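Local coordinates for GTP-binding protein (Thermus thermophilus, PDB 2DBY) that binds guanosine diphosphate and probably acts as an ATPase that associates with the 70S ribosome and its 50S subunit, at residues Val4-Leu9 with Ala104-Cys109; Asp123-Ala128 with Val227-Leu232; Pro203-Ala208 with Glu237-Ser242. All blocks are in the same frame, centred on the assembly; numbering follows the deposited sequence.

Contact 1: Val4-Leu9 with Ala104-Cys109. With GDP (guanosine-5'-diphosphate), chain B; FMT (formic acid), chain C.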
loop_
_atom_site.group_PDB
_atom_site.type_symbol
_atom_site.label_atom_id
_atom_site.label_comp_id
_atom_site.label_asym_id
_atom_site.label_seq_id
_atom_site.Cartn_x
_atom_site.Cartn_y
_atom_site.Cartn_z
ATOM N N VAL A 4 3.692 -3.300 2.332
ATOM C CA VAL A 4 4.718 -2.446 1.730
ATOM C C VAL A 4 6.043 -2.820 2.404
ATOM O O VAL A 4 6.151 -2.797 3.636
ATOM C CB VAL A 4 4.446 -0.961 1.999
ATOM C CG1 VAL A 4 5.579 -0.092 1.405
ATOM C CG2 VAL A 4 3.077 -0.571 1.418
ATOM N N GLY A 5 7.037 -3.166 1.598
ATOM C CA GLY A 5 8.338 -3.528 2.146
ATOM C C GLY A 5 9.223 -2.286 2.192
ATOM O O GLY A 5 9.428 -1.646 1.159
ATOM N N ILE A 6 9.721 -1.934 3.380
ATOM C CA ILE A 6 10.581 -0.767 3.545
ATOM C C ILE A 6 12.035 -1.182 3.424
ATOM O O ILE A 6 12.510 -2.052 4.175
ATOM C CB ILE A 6 10.363 -0.082 4.925
ATOM C CG1 ILE A 6 8.880 0.309 5.054
ATOM C CG2 ILE A 6 11.286 1.172 5.041
ATOM C CD1 ILE A 6 8.564 1.164 6.257
ATOM N N VAL A 7 12.751 -0.564 2.478
ATOM C CA VAL A 7 14.150 -0.906 2.278
ATOM C C VAL A 7 15.034 0.301 2.462
ATOM O O VAL A 7 14.570 1.439 2.389
ATOM C CB VAL A 7 14.406 -1.506 0.865
ATOM C CG1 VAL A 7 13.449 -2.649 0.611
ATOM C CG2 VAL A 7 14.259 -0.467 -0.183
ATOM N N GLY A 8 16.311 0.058 2.740
ATOM C CA GLY A 8 17.210 1.185 2.901
ATOM C C GLY A 8 18.647 0.719 3.003
ATOM O O GLY A 8 18.907 -0.338 3.581
ATOM N N LEU A 9 19.574 1.474 2.430
ATOM C CA LEU A 9 20.970 1.089 2.556
ATOM C C LEU A 9 21.364 1.620 3.942
ATOM O O LEU A 9 20.547 2.221 4.637
ATOM C CB LEU A 9 21.795 1.719 1.429
ATOM C CG LEU A 9 21.398 1.259 0.013
ATOM C CD1 LEU A 9 22.453 1.701 -0.995
ATOM C CD2 LEU A 9 21.221 -0.249 -0.019
ATOM N N ALA A 104 8.997 0.594 -0.406
ATOM C CA ALA A 104 9.171 1.986 -0.008
ATOM C C ALA A 104 10.666 2.052 0.328
ATOM O O ALA A 104 11.153 1.367 1.236
ATOM C CB ALA A 104 8.302 2.316 1.221
ATOM N N HIS A 105 11.395 2.879 -0.406
ATOM C CA HIS A 105 12.841 2.976 -0.234
ATOM C C HIS A 105 13.172 4.273 0.477
ATOM O O HIS A 105 12.904 5.358 -0.042
ATOM C CB HIS A 105 13.518 2.917 -1.637
ATOM C CG HIS A 105 15.021 2.819 -1.601
ATOM N ND1 HIS A 105 15.758 2.394 -2.690
ATOM C CD2 HIS A 105 15.919 3.061 -0.612
ATOM C CE1 HIS A 105 17.043 2.381 -2.375
ATOM N NE2 HIS A 105 17.170 2.785 -1.119
ATOM N N VAL A 106 13.769 4.155 1.662
ATOM C CA VAL A 106 14.133 5.328 2.460
ATOM C C VAL A 106 15.453 5.873 1.911
ATOM O O VAL A 106 16.442 5.154 1.816
ATOM C CB VAL A 106 14.314 4.949 3.942
ATOM C CG1 VAL A 106 14.699 6.192 4.770
ATOM C CG2 VAL A 106 13.004 4.311 4.466
ATOM N N LEU A 107 15.446 7.152 1.564
ATOM C CA LEU A 107 16.619 7.810 0.992
ATOM C C LEU A 107 16.958 9.001 1.883
ATOM O O LEU A 107 16.081 9.819 2.204
ATOM C CB LEU A 107 16.261 8.280 -0.424
ATOM C CG LEU A 107 15.877 7.183 -1.413
ATOM C CD1 LEU A 107 15.348 7.838 -2.707
ATOM C CD2 LEU A 107 17.127 6.334 -1.723
ATOM N N ARG A 108 18.222 9.099 2.292
ATOM C CA ARG A 108 18.620 10.195 3.161
ATOM C C ARG A 108 18.778 11.517 2.397
ATOM O O ARG A 108 19.568 11.611 1.438
ATOM C CB ARG A 108 19.923 9.829 3.894
ATOM C CG ARG A 108 20.616 11.037 4.519
ATOM C CD ARG A 108 21.683 10.621 5.513
ATOM N NE ARG A 108 21.066 9.879 6.598
ATOM C CZ ARG A 108 21.584 9.745 7.814
ATOM N NH1 ARG A 108 22.746 10.311 8.113
ATOM N NH2 ARG A 108 20.934 9.038 8.729
ATOM N N CYS A 109 18.013 12.526 2.804
ATOM C CA CYS A 109 18.075 13.838 2.170
ATOM C C CYS A 109 18.467 14.976 3.116
ATOM O O CYS A 109 18.049 16.119 2.920
ATOM C CB CYS A 109 16.751 14.197 1.488
ATOM S SG CYS A 109 16.321 13.077 0.117
HETATM P PB GDP B . 19.615 3.078 9.375
HETATM O O1B GDP B . 21.081 2.681 9.285
HETATM O O2B GDP B . 18.974 3.320 7.904
HETATM O O3B GDP B . 18.749 2.374 10.418
HETATM O O3A GDP B . 19.709 4.606 9.957
HETATM P PA GDP B . 19.383 5.173 11.433
HETATM O O1A GDP B . 17.979 4.914 11.772
HETATM O O2A GDP B . 20.345 4.473 12.516
HETATM O "O5'" GDP B . 19.632 6.769 11.427
HETATM C "C5'" GDP B . 21.013 7.036 11.156
HETATM C "C4'" GDP B . 21.396 8.386 11.812
HETATM O "O4'" GDP B . 20.595 9.516 11.283
HETATM C "C3'" GDP B . 21.161 8.453 13.315
HETATM O "O3'" GDP B . 22.067 8.925 14.311
HETATM C "C2'" GDP B . 19.703 8.972 13.404
HETATM O "O2'" GDP B . 19.586 9.658 14.674
HETATM C "C1'" GDP B . 19.764 10.095 12.378
HETATM N N9 GDP B . 18.431 10.442 11.805
HETATM C C8 GDP B . 17.500 9.567 11.279
HETATM N N7 GDP B . 16.450 10.215 10.855
HETATM C C5 GDP B . 16.629 11.544 11.078
HETATM C C6 GDP B . 15.846 12.721 10.827
HETATM O O6 GDP B . 14.759 12.627 10.307
HETATM N N1 GDP B . 16.352 13.955 11.189
HETATM C C2 GDP B . 17.597 14.052 11.783
HETATM N N2 GDP B . 18.078 15.288 12.132
HETATM N N3 GDP B . 18.340 12.963 12.023
HETATM C C4 GDP B . 17.902 11.709 11.692
HETATM C C FMT C . 14.097 1.106 -5.063
HETATM O O1 FMT C . 14.991 1.839 -5.478
HETATM O O2 FMT C . 13.390 0.323 -5.928
HETATM O O HOH W 1 18.787 3.854 0.978
#

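Contact 2: Asp123-Ala128 with Val227-Leu232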
loop_
_atom_site.group_PDB
_atom_site.type_symbol
_atom_site.label_atom_id
_atom_site.label_comp_id
_atom_site.label_asym_id
_atom_site.label_seq_id
_atom_site.Cartn_x
_atom_site.Cartn_y
_atom_site.Cartn_z
ATOM N N ASP A 123 24.864 10.348 -1.756
ATOM C CA ASP A 123 23.897 10.769 -2.763
ATOM C C ASP A 123 22.701 9.814 -2.772
ATOM O O ASP A 123 22.843 8.625 -3.065
ATOM C CB ASP A 123 24.561 10.797 -4.141
ATOM C CG ASP A 123 23.590 11.147 -5.251
ATOM O OD1 ASP A 123 24.024 11.215 -6.419
ATOM O OD2 ASP A 123 22.392 11.353 -4.961
ATOM N N PRO A 124 21.501 10.328 -2.454
ATOM C CA PRO A 124 20.307 9.480 -2.439
ATOM C C PRO A 124 20.028 8.772 -3.766
ATOM O O PRO A 124 19.599 7.618 -3.780
ATOM C CB PRO A 124 19.194 10.458 -2.042
ATOM C CG PRO A 124 19.694 11.783 -2.584
ATOM C CD PRO A 124 21.151 11.736 -2.180
ATOM N N LEU A 125 20.245 9.450 -4.888
ATOM C CA LEU A 125 19.992 8.789 -6.158
ATOM C C LEU A 125 20.884 7.539 -6.312
ATOM O O LEU A 125 20.484 6.560 -6.957
ATOM C CB LEU A 125 20.194 9.772 -7.310
ATOM C CG LEU A 125 18.910 10.468 -7.793
ATOM C CD1 LEU A 125 18.140 11.052 -6.607
ATOM C CD2 LEU A 125 19.263 11.552 -8.809
ATOM N N GLU A 126 22.067 7.557 -5.688
ATOM C CA GLU A 126 22.990 6.425 -5.773
ATOM C C GLU A 126 22.401 5.218 -5.036
ATOM O O GLU A 126 22.463 4.090 -5.526
ATOM C CB GLU A 126 24.351 6.789 -5.180
ATOM C CG GLU A 126 25.501 6.053 -5.843
ATOM C CD GLU A 126 25.791 6.584 -7.243
ATOM O OE1 GLU A 126 26.387 7.683 -7.355
ATOM O OE2 GLU A 126 25.412 5.908 -8.229
ATOM N N ASP A 127 21.824 5.464 -3.860
ATOM C CA ASP A 127 21.189 4.400 -3.091
ATOM C C ASP A 127 20.054 3.767 -3.903
ATOM O O ASP A 127 19.920 2.540 -3.949
ATOM C CB ASP A 127 20.601 4.970 -1.794
ATOM C CG ASP A 127 21.626 5.101 -0.698
ATOM O OD1 ASP A 127 22.840 4.982 -0.994
ATOM O OD2 ASP A 127 21.204 5.319 0.465
ATOM N N ALA A 128 19.215 4.608 -4.508
ATOM C CA ALA A 128 18.086 4.104 -5.287
ATOM C C ALA A 128 18.586 3.201 -6.421
ATOM O O ALA A 128 18.036 2.134 -6.668
ATOM C CB ALA A 128 17.286 5.273 -5.867
ATOM N N VAL A 227 15.417 13.566 -5.936
ATOM C CA VAL A 227 14.608 12.367 -5.722
ATOM C C VAL A 227 13.296 12.426 -6.523
ATOM O O VAL A 227 12.890 11.415 -7.113
ATOM C CB VAL A 227 14.329 12.153 -4.197
ATOM C CG1 VAL A 227 13.223 11.095 -3.968
ATOM C CG2 VAL A 227 15.614 11.730 -3.535
ATOM N N ARG A 228 12.638 13.590 -6.574
ATOM C CA ARG A 228 11.405 13.724 -7.352
ATOM C C ARG A 228 11.708 13.490 -8.845
ATOM O O ARG A 228 10.924 12.844 -9.556
ATOM C CB ARG A 228 10.766 15.117 -7.158
ATOM C CG ARG A 228 10.239 15.354 -5.743
ATOM C CD ARG A 228 9.501 16.659 -5.624
ATOM N NE ARG A 228 9.075 16.967 -4.249
ATOM C CZ ARG A 228 8.077 16.367 -3.602
ATOM N NH1 ARG A 228 7.370 15.403 -4.185
ATOM N NH2 ARG A 228 7.781 16.738 -2.360
ATOM N N ARG A 229 12.842 14.014 -9.317
ATOM C CA ARG A 229 13.259 13.849 -10.727
ATOM C C ARG A 229 13.463 12.365 -11.077
ATOM O O ARG A 229 12.968 11.877 -12.116
ATOM C CB ARG A 229 14.548 14.663 -10.970
ATOM C CG ARG A 229 15.274 14.428 -12.297
ATOM C CD ARG A 229 16.234 15.620 -12.596
ATOM N NE ARG A 229 17.128 15.973 -11.477
ATOM C CZ ARG A 229 18.221 15.284 -11.140
ATOM N NH1 ARG A 229 18.558 14.201 -11.827
ATOM N NH2 ARG A 229 18.997 15.685 -10.130
ATOM N N LYS A 230 14.179 11.647 -10.210
ATOM C CA LYS A 230 14.436 10.224 -10.401
ATOM C C LYS A 230 13.136 9.445 -10.299
ATOM O O LYS A 230 12.940 8.457 -11.009
ATOM C CB LYS A 230 15.393 9.691 -9.330
ATOM C CG LYS A 230 15.683 8.203 -9.447
ATOM C CD LYS A 230 16.604 7.912 -10.620
ATOM C CE LYS A 230 17.210 6.512 -10.532
ATOM N NZ LYS A 230 17.995 6.311 -9.277
ATOM N N ALA A 231 12.265 9.863 -9.391
ATOM C CA ALA A 231 10.977 9.185 -9.221
ATOM C C ALA A 231 10.198 9.212 -10.533
ATOM O O ALA A 231 9.547 8.221 -10.913
ATOM C CB ALA A 231 10.145 9.867 -8.111
ATOM N N LEU A 232 10.259 10.332 -11.236
ATOM C CA LEU A 232 9.502 10.429 -12.485
ATOM C C LEU A 232 10.026 9.439 -13.512
ATOM O O LEU A 232 9.238 8.846 -14.253
ATOM C CB LEU A 232 9.555 11.855 -13.043
ATOM C CG LEU A 232 8.523 12.155 -14.124
ATOM C CD1 LEU A 232 7.117 11.940 -13.542
ATOM C CD2 LEU A 232 8.696 13.602 -14.620
#

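Contact 3: Pro203-Ala208 with Glu237-Ser242. With GDP (guanosine-5'-diphosphate), chain B.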
loop_
_atom_site.group_PDB
_atom_site.type_symbol
_atom_site.label_atom_id
_atom_site.label_comp_id
_atom_site.label_asym_id
_atom_site.label_seq_id
_atom_site.Cartn_x
_atom_site.Cartn_y
_atom_site.Cartn_z
ATOM N N PRO A 203 4.989 -1.564 -7.349
ATOM C CA PRO A 203 4.959 -0.100 -7.222
ATOM C C PRO A 203 6.025 0.307 -6.218
ATOM O O PRO A 203 6.313 -0.429 -5.257
ATOM C CB PRO A 203 3.560 0.175 -6.678
ATOM C CG PRO A 203 2.756 -0.946 -7.254
ATOM C CD PRO A 203 3.651 -2.143 -7.126
ATOM N N VAL A 204 6.570 1.500 -6.408
ATOM C CA VAL A 204 7.618 1.993 -5.511
ATOM C C VAL A 204 7.303 3.374 -4.978
ATOM O O VAL A 204 6.735 4.213 -5.710
ATOM C CB VAL A 204 8.983 2.098 -6.244
ATOM C CG1 VAL A 204 9.985 2.883 -5.365
ATOM C CG2 VAL A 204 9.541 0.714 -6.562
ATOM N N ILE A 205 7.629 3.578 -3.698
ATOM C CA ILE A 205 7.499 4.889 -3.049
ATOM C C ILE A 205 8.912 5.274 -2.606
ATOM O O ILE A 205 9.584 4.485 -1.958
ATOM C CB ILE A 205 6.640 4.811 -1.766
ATOM C CG1 ILE A 205 5.223 4.357 -2.087
ATOM C CG2 ILE A 205 6.629 6.199 -1.055
ATOM C CD1 ILE A 205 4.523 3.778 -0.848
ATOM N N TYR A 206 9.395 6.455 -2.978
ATOM C CA TYR A 206 10.704 6.878 -2.510
ATOM C C TYR A 206 10.351 7.701 -1.272
ATOM O O TYR A 206 9.569 8.648 -1.372
ATOM C CB TYR A 206 11.381 7.798 -3.521
ATOM C CG TYR A 206 12.050 7.104 -4.691
ATOM C CD1 TYR A 206 12.386 7.828 -5.830
ATOM C CD2 TYR A 206 12.366 5.758 -4.653
ATOM C CE1 TYR A 206 13.022 7.229 -6.906
ATOM C CE2 TYR A 206 13.010 5.134 -5.724
ATOM C CZ TYR A 206 13.334 5.888 -6.852
ATOM O OH TYR A 206 13.980 5.304 -7.917
ATOM N N VAL A 207 10.911 7.334 -0.121
ATOM C CA VAL A 207 10.619 8.043 1.129
ATOM C C VAL A 207 11.816 8.948 1.392
ATOM O O VAL A 207 12.885 8.477 1.795
ATOM C CB VAL A 207 10.450 7.028 2.301
ATOM C CG1 VAL A 207 10.144 7.765 3.597
ATOM C CG2 VAL A 207 9.323 6.051 1.982
ATOM N N ALA A 208 11.646 10.234 1.119
ATOM C CA ALA A 208 12.738 11.199 1.322
ATOM C C ALA A 208 12.793 11.575 2.793
ATOM O O ALA A 208 11.899 12.268 3.289
ATOM C CB ALA A 208 12.508 12.463 0.454
ATOM N N GLU A 237 6.424 7.064 -6.549
ATOM C CA GLU A 237 5.774 8.213 -5.929
ATOM C C GLU A 237 6.733 8.654 -4.836
ATOM O O GLU A 237 7.591 7.871 -4.434
ATOM C CB GLU A 237 4.444 7.812 -5.307
ATOM C CG GLU A 237 3.382 7.480 -6.344
ATOM C CD GLU A 237 3.206 8.608 -7.346
ATOM O OE1 GLU A 237 3.015 9.768 -6.913
ATOM O OE2 GLU A 237 3.260 8.344 -8.567
ATOM N N VAL A 238 6.590 9.888 -4.352
ATOM C CA VAL A 238 7.497 10.408 -3.312
ATOM C C VAL A 238 6.730 10.832 -2.062
ATOM O O VAL A 238 5.650 11.444 -2.139
ATOM C CB VAL A 238 8.301 11.657 -3.839
ATOM C CG1 VAL A 238 9.140 12.286 -2.711
ATOM C CG2 VAL A 238 9.245 11.230 -4.956
ATOM N N VAL A 239 7.253 10.456 -0.901
ATOM C CA VAL A 239 6.641 10.911 0.348
ATOM C C VAL A 239 7.780 11.486 1.168
ATOM O O VAL A 239 8.830 10.845 1.314
ATOM C CB VAL A 239 5.998 9.799 1.182
ATOM C CG1 VAL A 239 5.295 10.448 2.392
ATOM C CG2 VAL A 239 4.984 9.011 0.357
ATOM N N VAL A 240 7.584 12.687 1.704
ATOM C CA VAL A 240 8.641 13.310 2.504
ATOM C C VAL A 240 8.321 13.184 3.986
ATOM O O VAL A 240 7.231 13.563 4.423
ATOM C CB VAL A 240 8.789 14.809 2.139
ATOM C CG1 VAL A 240 9.932 15.436 2.941
ATOM C CG2 VAL A 240 8.992 14.955 0.631
ATOM N N VAL A 241 9.268 12.648 4.751
ATOM C CA VAL A 241 9.080 12.497 6.201
ATOM C C VAL A 241 10.370 12.809 6.949
ATOM O O VAL A 241 11.457 12.831 6.377
ATOM C CB VAL A 241 8.716 11.035 6.578
ATOM C CG1 VAL A 241 7.564 10.547 5.711
ATOM C CG2 VAL A 241 9.949 10.126 6.444
ATOM N N SER A 242 10.243 13.085 8.240
ATOM C CA SER A 242 11.421 13.213 9.091
ATOM C C SER A 242 11.270 11.998 10.024
ATOM O O SER A 242 10.394 11.993 10.899
ATOM C CB SER A 242 11.384 14.488 9.946
ATOM O OG SER A 242 12.365 14.372 10.956
HETATM P PB GDP B . 19.615 3.078 9.375
HETATM O O1B GDP B . 21.081 2.681 9.285
HETATM O O2B GDP B . 18.974 3.320 7.904
HETATM O O3B GDP B . 18.749 2.374 10.418
HETATM O O3A GDP B . 19.709 4.606 9.957
HETATM P PA GDP B . 19.383 5.173 11.433
HETATM O O1A GDP B . 17.979 4.914 11.772
HETATM O O2A GDP B . 20.345 4.473 12.516
HETATM O "O5'" GDP B . 19.632 6.769 11.427
HETATM C "C5'" GDP B . 21.013 7.036 11.156
HETATM C "C4'" GDP B . 21.396 8.386 11.812
HETATM O "O4'" GDP B . 20.595 9.516 11.283
HETATM C "C3'" GDP B . 21.161 8.453 13.315
HETATM O "O3'" GDP B . 22.067 8.925 14.311
HETATM C "C2'" GDP B . 19.703 8.972 13.404
HETATM O "O2'" GDP B . 19.586 9.658 14.674
HETATM C "C1'" GDP B . 19.764 10.095 12.378
HETATM N N9 GDP B . 18.431 10.442 11.805
HETATM C C8 GDP B . 17.500 9.567 11.279
HETATM N N7 GDP B . 16.450 10.215 10.855
HETATM C C5 GDP B . 16.629 11.544 11.078
HETATM C C6 GDP B . 15.846 12.721 10.827
HETATM O O6 GDP B . 14.759 12.627 10.307
HETATM N N1 GDP B . 16.352 13.955 11.189
HETATM C C2 GDP B . 17.597 14.052 11.783
HETATM N N2 GDP B . 18.078 15.288 12.132
HETATM N N3 GDP B . 18.340 12.963 12.023
HETATM C C4 GDP B . 17.902 11.709 11.692
#

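Contact 1: Val4-Leu9 with Ala104-Cys109
Strands 4-7 and 104-108 run parallel, with the axes of these segments inclined by 24° and three backbone bonds between them. Ala104 N reaches Gly5 O at 2.8 Å, standing 28° out of the carbonyl plane. Val7 N answers in the carbonyl plane of Ala104 O at 2.8 Å, and Val106 N meets Val7 O at 2.9 Å, nearly along the C=O axis. The tight part is the face of Val4, Ile6, Ala104 and Val106. Val4 CG1, anti to its backbone N, meets Ala104 CB at 3.6 Å. The branch methyl Ile6 CG2 meets Val106 CG2 at 3.6 Å, the two side chains crossing obliquely. Helix 14-25 closes over them through Phe18, Leu21 and Leu17. On the opposite face Val7 CG2 occupies the crowded position between backbone N and carbonyl carbon, and so lies over the His105 ring as a CH-pi contact, 4.0 Å from its centroid. Leu107 CD2 covers the other ring face. The ring edge is polar: His105 ND1 donates to O1 of a formic acid molecule, probably from the crystallisation liquor, at 2.9 Å, and NE2 meets a water. Beyond Val7 the pairing loosens, and this water takes over the link. It accepts from Leu9 N at 2.9 Å and donates to Val106 O, joining two segments that no longer bond directly, next to the partly exposed Gly8 and Leu9. Past the pairing, Arg108 NH2 makes a weak bond to GDP O4'. A parallel strand leading through Gly8 into the nucleotide-binding loop and helix 14-25 is the P-loop (Walker A) arrangement of a GTPase domain.

Contact 2: Asp123-Ala128 with Val227-Leu232
Asp123 O is gripped by two backbone amides, Glu126 N at 2.9 Å and, weakly, Asp127 N at 3.4 Å. The same residue forms an Asx turn at the start of helix 124-156: OD2 accepts from Leu125 N at 2.9 Å, met from 52° out of the carboxylate plane. Helix 222-234 runs alongside on the same side of the GTPase-domain sheet, the axes of these segments 10.4 Å apart at closest and inclined by 30°. Leu125 bridges the gap. Its chi1 of -95° is off a staggered position, and its two methyls meet different residues of helix 222-234. Leu125 CD1 lies 4.0 Å from Val227 CG2, its CD2 lies loosely against Arg229 NH1, and its CG rests 3.9 Å from Lys230 CB as the two side chains run antiparallel alongside each other. An alanine in place of Leu125 would remove CG and both methyls, and would probably leave the helices held mainly by the thin Pro124-Val227 contact and the Lys230 chain. Beneath, Leu107 and Tyr206 of the sheet touch Val227, while Pro124 rests on Leu107 and Ala128 on Tyr206. The Lys230 chain, bent at chi2 and chi4, turns its tip across the first helical turn, placing NZ 3.4 Å from Leu125 O and 3.6 Å from Ala128 CB.

Contact 3: Pro203-Ala208 with Glu237-Ser242
Parallel strands 204-208 and 237-241 lie with the axes of these segments 4.6 Å apart at closest and inclined by 27°, joined by a ladder of five backbone bonds. Glu237 N to Val204 O opens it. Tyr206 N to Glu237 O, at 2.7 Å and nearly along the C=O axis, is the shortest rung; Val239 N to Tyr206 O follows. Ala208 N meets Val239 O at 2.9 Å with the most bent N-H geometry, 142°, and Val241 N ends the ladder above the carbonyl plane of Ala208 O. On one face Ile205 and Val239 extend alongside each other in the same direction, their CG2 methyls 3.6 Å apart. Next to them Val207 CG1 meets Val241 CG2 at 3.7 Å; Val241 CG2 sits in the crowded position between its own backbone N and carbonyl carbon. Leu274 and Ala277 of helix 270-281 cover this face. Between the strands the other face meets more loosely, with Tyr206 CB 4.3 Å from Val238 CG2, while the Tyr206 ring leads away toward Lys230 and Glu234 of helix 222-234. Beyond the last rung, Ser242 OG, anti to its backbone N, donates to GDP O6 at 3.0 Å and caps Leu245 N as the helix N-cap. The strands and helix 222-234 form a beta-alpha-beta crossover, whose end at Ser242, Ala243 and Arg244 is consistent with the G5 element that contacts the guanine base in GTPases.

How the contacts relate
The three contacts build one layered unit of the GTPase domain. Contacts 1 and 3, with centres about 8 Å apart, are consecutive parts of a single sheet: strand 102-108 lies between 3-7 and 204-209, and the probable hydrogen bonds His105 N to Ile205 O (2.9 Å) and His105 O to Val207 N (2.8 Å) join them. Contact 2, its centre about 11 Å from that of contact 1 and about 10 Å from that of contact 3, lays two helices on this sheet; Ala231 CB meets Val238 CG2 at 3.6 Å, and His105 CE1 meets Ala128 CA at 3.5 Å. Contacts 1 and 3 reach GDP at its ribose and base respectively, whereas the side chain of Pro124 in contact 2 is about 12 Å from GDP.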